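Local coordinates for aldehyde dehydrogenase 12 (Zea mays, PDB 6D97), which catalyses the NAD+-dependent oxidation of L-glutamate gamma-semialdehyde to glutamate, the last step of proline catabolism in plants, at residues Val126-Ser138 against Lys226-Leu238. Sequence-based numbering, arbitrary orientation.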
loop_
_atom_site.group_PDB
_atom_site.type_symbol
_atom_site.label_atom_id
_atom_site.label_comp_id
_atom_site.label_asym_id
_atom_site.label_seq_id
_atom_site.Cartn_x
_atom_site.Cartn_y
_atom_site.Cartn_z
ATOM N N VAL A 126 -14.007 -1.133 -34.999
ATOM C CA VAL A 126 -13.973 0.099 -34.218
ATOM C C VAL A 126 -12.536 0.560 -34.012
ATOM O O VAL A 126 -12.245 1.762 -34.071
ATOM C CB VAL A 126 -14.710 -0.093 -32.881
ATOM C CG1 VAL A 126 -14.706 1.203 -32.085
ATOM C CG2 VAL A 126 -16.132 -0.578 -33.128
ATOM N N LEU A 127 -11.623 -0.385 -33.760
ATOM C CA LEU A 127 -10.196 -0.075 -33.746
ATOM C C LEU A 127 -9.787 0.623 -35.033
ATOM O O LEU A 127 -9.170 1.694 -35.010
ATOM C CB LEU A 127 -9.377 -1.358 -33.567
ATOM C CG LEU A 127 -9.215 -2.071 -32.225
ATOM C CD1 LEU A 127 -8.647 -3.462 -32.447
ATOM C CD2 LEU A 127 -8.311 -1.278 -31.299
ATOM N N ASP A 128 -10.135 0.023 -36.172
ATOM C CA ASP A 128 -9.754 0.589 -37.458
ATOM C C ASP A 128 -10.394 1.956 -37.675
ATOM O O ASP A 128 -9.750 2.875 -38.195
ATOM C CB ASP A 128 -10.142 -0.382 -38.570
ATOM C CG ASP A 128 -9.746 0.114 -39.935
ATOM O OD1 ASP A 128 -8.533 0.171 -40.218
ATOM O OD2 ASP A 128 -10.651 0.447 -40.725
ATOM N N PHE A 129 -11.658 2.108 -37.273
ATOM C CA PHE A 129 -12.338 3.393 -37.391
ATOM C C PHE A 129 -11.565 4.493 -36.675
ATOM O O PHE A 129 -11.273 5.546 -37.253
ATOM C CB PHE A 129 -13.758 3.277 -36.831
ATOM C CG PHE A 129 -14.454 4.594 -36.652
ATOM C CD1 PHE A 129 -15.152 5.171 -37.698
ATOM C CD2 PHE A 129 -14.427 5.245 -35.427
ATOM C CE1 PHE A 129 -15.800 6.381 -37.537
ATOM C CE2 PHE A 129 -15.070 6.456 -35.257
ATOM C CZ PHE A 129 -15.760 7.025 -36.314
ATOM N N PHE A 130 -11.208 4.256 -35.410
ATOM C CA PHE A 130 -10.521 5.285 -34.637
ATOM C C PHE A 130 -9.095 5.498 -35.130
ATOM O O PHE A 130 -8.607 6.631 -35.153
ATOM C CB PHE A 130 -10.540 4.927 -33.152
ATOM C CG PHE A 130 -11.775 5.399 -32.440
ATOM C CD1 PHE A 130 -11.969 6.748 -32.188
ATOM C CD2 PHE A 130 -12.746 4.497 -32.033
ATOM C CE1 PHE A 130 -13.100 7.190 -31.534
ATOM C CE2 PHE A 130 -13.878 4.932 -31.374
ATOM C CZ PHE A 130 -14.057 6.280 -31.128
ATOM N N ALA A 131 -8.410 4.422 -35.529
ATOM C CA ALA A 131 -7.064 4.572 -36.070
ATOM C C ALA A 131 -7.071 5.420 -37.334
ATOM O O ALA A 131 -6.222 6.302 -37.507
ATOM C CB ALA A 131 -6.455 3.199 -36.348
ATOM N N LYS A 132 -8.032 5.173 -38.228
ATOM C CA LYS A 132 -8.113 5.951 -39.460
ATOM C C LYS A 132 -8.503 7.394 -39.180
ATOM O O LYS A 132 -7.948 8.314 -39.787
ATOM C CB LYS A 132 -9.110 5.314 -40.423
ATOM C CG LYS A 132 -8.470 4.607 -41.600
ATOM C CD LYS A 132 -8.712 3.116 -41.523
ATOM C CE LYS A 132 -8.258 2.423 -42.798
ATOM N NZ LYS A 132 -9.050 1.194 -43.079
ATOM N N LEU A 133 -9.461 7.611 -38.277
ATOM C CA LEU A 133 -9.870 8.971 -37.947
ATOM C C LEU A 133 -8.718 9.760 -37.339
ATOM O O LEU A 133 -8.537 10.943 -37.650
ATOM C CB LEU A 133 -11.066 8.946 -36.999
ATOM C CG LEU A 133 -11.798 10.273 -36.821
ATOM C CD1 LEU A 133 -12.191 10.853 -38.158
ATOM C CD2 LEU A 133 -13.030 10.071 -35.963
ATOM N N ILE A 134 -7.938 9.124 -36.461
ATOM C CA ILE A 134 -6.757 9.767 -35.888
ATOM C C ILE A 134 -5.801 10.189 -36.995
ATOM O O ILE A 134 -5.271 11.308 -36.998
ATOM C CB ILE A 134 -6.066 8.822 -34.885
ATOM C CG1 ILE A 134 -6.888 8.711 -33.601
ATOM C CG2 ILE A 134 -4.647 9.284 -34.582
ATOM C CD1 ILE A 134 -6.404 7.616 -32.674
ATOM N N GLN A 135 -5.581 9.292 -37.961
ATOM C CA GLN A 135 -4.666 9.566 -39.064
ATOM C C GLN A 135 -5.069 10.795 -39.862
ATOM O O GLN A 135 -4.202 11.542 -40.326
ATOM C CB GLN A 135 -4.600 8.362 -40.001
ATOM C CG GLN A 135 -3.606 7.299 -39.622
ATOM C CD GLN A 135 -3.420 6.282 -40.725
ATOM O OE1 GLN A 135 -4.313 5.489 -41.012
ATOM N NE2 GLN A 135 -2.256 6.304 -41.358
ATOM N N ARG A 136 -6.369 11.017 -40.050
ATOM C CA ARG A 136 -6.797 12.118 -40.907
ATOM C C ARG A 136 -6.529 13.477 -40.277
ATOM O O ARG A 136 -6.264 14.445 -40.990
ATOM C CB ARG A 136 -8.280 11.981 -41.257
ATOM C CG ARG A 136 -8.674 10.752 -42.081
ATOM C CD ARG A 136 -7.968 10.688 -43.428
ATOM N NE ARG A 136 -8.098 11.927 -44.191
ATOM C CZ ARG A 136 -9.130 12.231 -44.970
ATOM N NH1 ARG A 136 -10.143 11.389 -45.103
ATOM N NH2 ARG A 136 -9.150 13.385 -45.617
ATOM N N VAL A 137 -6.592 13.579 -38.956
ATOM C CA VAL A 137 -6.469 14.865 -38.281
ATOM C C VAL A 137 -5.088 15.065 -37.669
ATOM O O VAL A 137 -4.570 16.180 -37.675
ATOM C CB VAL A 137 -7.583 15.029 -37.224
ATOM C CG1 VAL A 137 -8.919 15.123 -37.907
ATOM C CG2 VAL A 137 -7.575 13.868 -36.244
ATOM N N SER A 138 -4.487 14.012 -37.125
ATOM C CA SER A 138 -3.137 14.060 -36.566
ATOM C C SER A 138 -2.294 13.047 -37.328
ATOM O O SER A 138 -2.090 11.920 -36.857
ATOM C CB SER A 138 -3.133 13.779 -35.064
ATOM O OG SER A 138 -1.824 13.861 -34.534
ATOM N N LYS A 226 -8.184 21.082 -34.057
ATOM C CA LYS A 226 -7.680 20.385 -35.234
ATOM C C LYS A 226 -8.030 18.904 -35.209
ATOM O O LYS A 226 -8.212 18.294 -36.267
ATOM C CB LYS A 226 -6.166 20.567 -35.347
ATOM C CG LYS A 226 -5.723 21.926 -35.855
ATOM C CD LYS A 226 -4.220 21.949 -36.102
ATOM C CE LYS A 226 -3.540 23.055 -35.308
ATOM N NZ LYS A 226 -3.630 22.828 -33.835
ATOM N N VAL A 227 -8.132 18.305 -34.021
ATOM C CA VAL A 227 -8.304 16.863 -33.896
ATOM C C VAL A 227 -9.483 16.474 -33.020
ATOM O O VAL A 227 -9.694 15.281 -32.787
ATOM C CB VAL A 227 -7.020 16.195 -33.367
ATOM C CG1 VAL A 227 -5.837 16.563 -34.235
ATOM C CG2 VAL A 227 -6.782 16.602 -31.926
ATOM N N SER A 228 -10.269 17.434 -32.528
ATOM C CA SER A 228 -11.307 17.132 -31.549
ATOM C C SER A 228 -12.394 16.220 -32.097
ATOM O O SER A 228 -13.244 15.768 -31.321
ATOM C CB SER A 228 -11.944 18.423 -31.029
ATOM O OG SER A 228 -12.539 19.167 -32.079
ATOM N N ILE A 229 -12.393 15.949 -33.406
ATOM C CA ILE A 229 -13.387 15.049 -33.981
ATOM C C ILE A 229 -13.261 13.663 -33.374
ATOM O O ILE A 229 -14.258 12.946 -33.227
ATOM C CB ILE A 229 -13.255 15.012 -35.521
ATOM C CG1 ILE A 229 -14.485 14.355 -36.151
ATOM C CG2 ILE A 229 -11.985 14.282 -35.951
ATOM C CD1 ILE A 229 -14.631 14.628 -37.644
ATOM N N VAL A 230 -12.047 13.278 -32.976
ATOM C CA VAL A 230 -11.814 11.930 -32.467
ATOM C C VAL A 230 -12.528 11.738 -31.137
ATOM O O VAL A 230 -13.319 10.804 -30.962
ATOM C CB VAL A 230 -10.307 11.657 -32.337
ATOM C CG1 VAL A 230 -10.074 10.302 -31.690
ATOM C CG2 VAL A 230 -9.645 11.731 -33.701
ATOM N N MET A 231 -12.259 12.627 -30.176
ATOM C CA MET A 231 -12.921 12.520 -28.881
ATOM C C MET A 231 -14.420 12.726 -29.001
ATOM O O MET A 231 -15.183 12.185 -28.194
ATOM C CB MET A 231 -12.334 13.520 -27.888
ATOM C CG MET A 231 -11.197 12.961 -27.077
ATOM S SD MET A 231 -11.521 11.335 -26.361
ATOM C CE MET A 231 -12.717 11.753 -25.098
ATOM N N GLU A 232 -14.865 13.501 -29.992
ATOM C CA GLU A 232 -16.298 13.652 -30.211
ATOM C C GLU A 232 -16.933 12.308 -30.540
ATOM O O GLU A 232 -17.971 11.942 -29.976
ATOM C CB GLU A 232 -16.552 14.666 -31.327
ATOM C CG GLU A 232 -17.918 15.325 -31.249
ATOM C CD GLU A 232 -18.742 15.132 -32.501
ATOM O OE1 GLU A 232 -19.240 16.138 -33.045
ATOM O OE2 GLU A 232 -18.893 13.975 -32.944
ATOM N N GLN A 233 -16.304 11.548 -31.440
ATOM C CA GLN A 233 -16.772 10.197 -31.736
ATOM C C GLN A 233 -16.638 9.288 -30.522
ATOM O O GLN A 233 -17.511 8.454 -30.263
ATOM C CB GLN A 233 -15.997 9.626 -32.923
ATOM C CG GLN A 233 -16.112 10.462 -34.184
ATOM C CD GLN A 233 -17.546 10.608 -34.652
ATOM O OE1 GLN A 233 -18.217 9.622 -34.953
ATOM N NE2 GLN A 233 -18.027 11.842 -34.706
ATOM N N MET A 234 -15.551 9.438 -29.760
ATOM C CA MET A 234 -15.367 8.608 -28.573
ATOM C C MET A 234 -16.448 8.885 -27.534
ATOM O O MET A 234 -16.926 7.963 -26.862
ATOM C CB MET A 234 -13.975 8.836 -27.985
ATOM C CG MET A 234 -13.654 7.923 -26.820
ATOM S SD MET A 234 -13.606 6.193 -27.316
ATOM C CE MET A 234 -13.961 5.412 -25.748
ATOM N N ILE A 235 -16.861 10.148 -27.401
ATOM C CA ILE A 235 -17.898 10.493 -26.434
ATOM C C ILE A 235 -19.237 9.894 -26.841
ATOM O O ILE A 235 -20.019 9.449 -25.991
ATOM C CB ILE A 235 -17.984 12.019 -26.268
ATOM C CG1 ILE A 235 -16.732 12.536 -25.561
ATOM C CG2 ILE A 235 -19.213 12.398 -25.469
ATOM C CD1 ILE A 235 -16.589 14.043 -25.602
ATOM N N ARG A 236 -19.524 9.865 -28.146
ATOM C CA ARG A 236 -20.743 9.218 -28.622
ATOM C C ARG A 236 -20.741 7.735 -28.281
ATOM O O ARG A 236 -21.763 7.187 -27.852
ATOM C CB ARG A 236 -20.895 9.427 -30.128
ATOM C CG ARG A 236 -21.007 10.886 -30.502
ATOM C CD ARG A 236 -21.213 11.106 -31.991
ATOM N NE ARG A 236 -21.359 12.530 -32.285
ATOM C CZ ARG A 236 -22.516 13.185 -32.265
ATOM N NH1 ARG A 236 -23.639 12.540 -31.978
ATOM N NH2 ARG A 236 -22.551 14.486 -32.534
ATOM N N LEU A 237 -19.595 7.075 -28.458
ATOM C CA LEU A 237 -19.455 5.688 -28.028
ATOM C C LEU A 237 -19.685 5.562 -26.528
ATOM O O LEU A 237 -20.412 4.670 -26.071
ATOM C CB LEU A 237 -18.069 5.164 -28.418
ATOM C CG LEU A 237 -17.589 3.736 -28.113
ATOM C CD1 LEU A 237 -16.336 3.456 -28.943
ATOM C CD2 LEU A 237 -17.305 3.468 -26.622
ATOM N N LEU A 238 -19.065 6.447 -25.743
ATOM C CA LEU A 238 -19.194 6.367 -24.290
ATOM C C LEU A 238 -20.642 6.548 -23.854
ATOM O O LEU A 238 -21.101 5.886 -22.913
ATOM C CB LEU A 238 -18.293 7.408 -23.626
ATOM C CG LEU A 238 -16.795 7.097 -23.611
ATOM C CD1 LEU A 238 -15.983 8.320 -23.216
ATOM C CD2 LEU A 238 -16.517 5.939 -22.661
HETATM O O HOH W 1 -6.185 18.268 -38.375
#
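With CG turned away from its own carbonyl carbon (chi1 -87°), Phe130 reaches across to helix 229-238, while Val230, whose CG1 lies opposite its backbone N (chi1 175°), sets both methyls in contact with helix 126-137. The Phe130 ring enters edge first: CE1 lies 3.7 Å from Val230 O, CZ the same distance from Met234 CA, and CE2 meets Leu237 CD1 at 3.8 Å. A flat, wide side chain suits this knob-into-hole place among Val230, Gln233, Met234 and Leu237, for it can slide its rim against helix backbone. Met234 adds a Met-aromatic contact, its SD set obliquely to the Phe130 ring, 4.5 Å from the centroid. An alanine at Phe130 is likely to open a gap among these four residues and leave the sulfur without its aromatic partner. Val230 is the reciprocal knob, small and branched enough to sit between Phe130, Leu133, Ile134 and Val137; its CG1 touches Ile134 CG1 and its CG2 touches Val137 CG2. The two helices run nearly antiparallel, their axes 156° apart. Helix 229-240 follows strand 218-223 of the parallel sheet in the Rossmann-type NAD-binding domain, and helix 124-137 packs against it. Leu133 lays CD2 on the aliphatic CG of Gln233, 3.6 Å away. Gln233 is bent at chi2; its OE1 stands near the plane of the Phe129 ring at the edge and accepts a hydrogen bond from Thr31 N, which satisfies the buried amide oxygen. Toward the NAD, Val137 presses CB against Lys226 O at 3.5 Å, and CG2 against Val227 CB. A water bridges the segments here, donating to both Val137 O and Lys226 O, while the Lys226 amine turns away to a salt bridge with Asp224 of the NAD pocket.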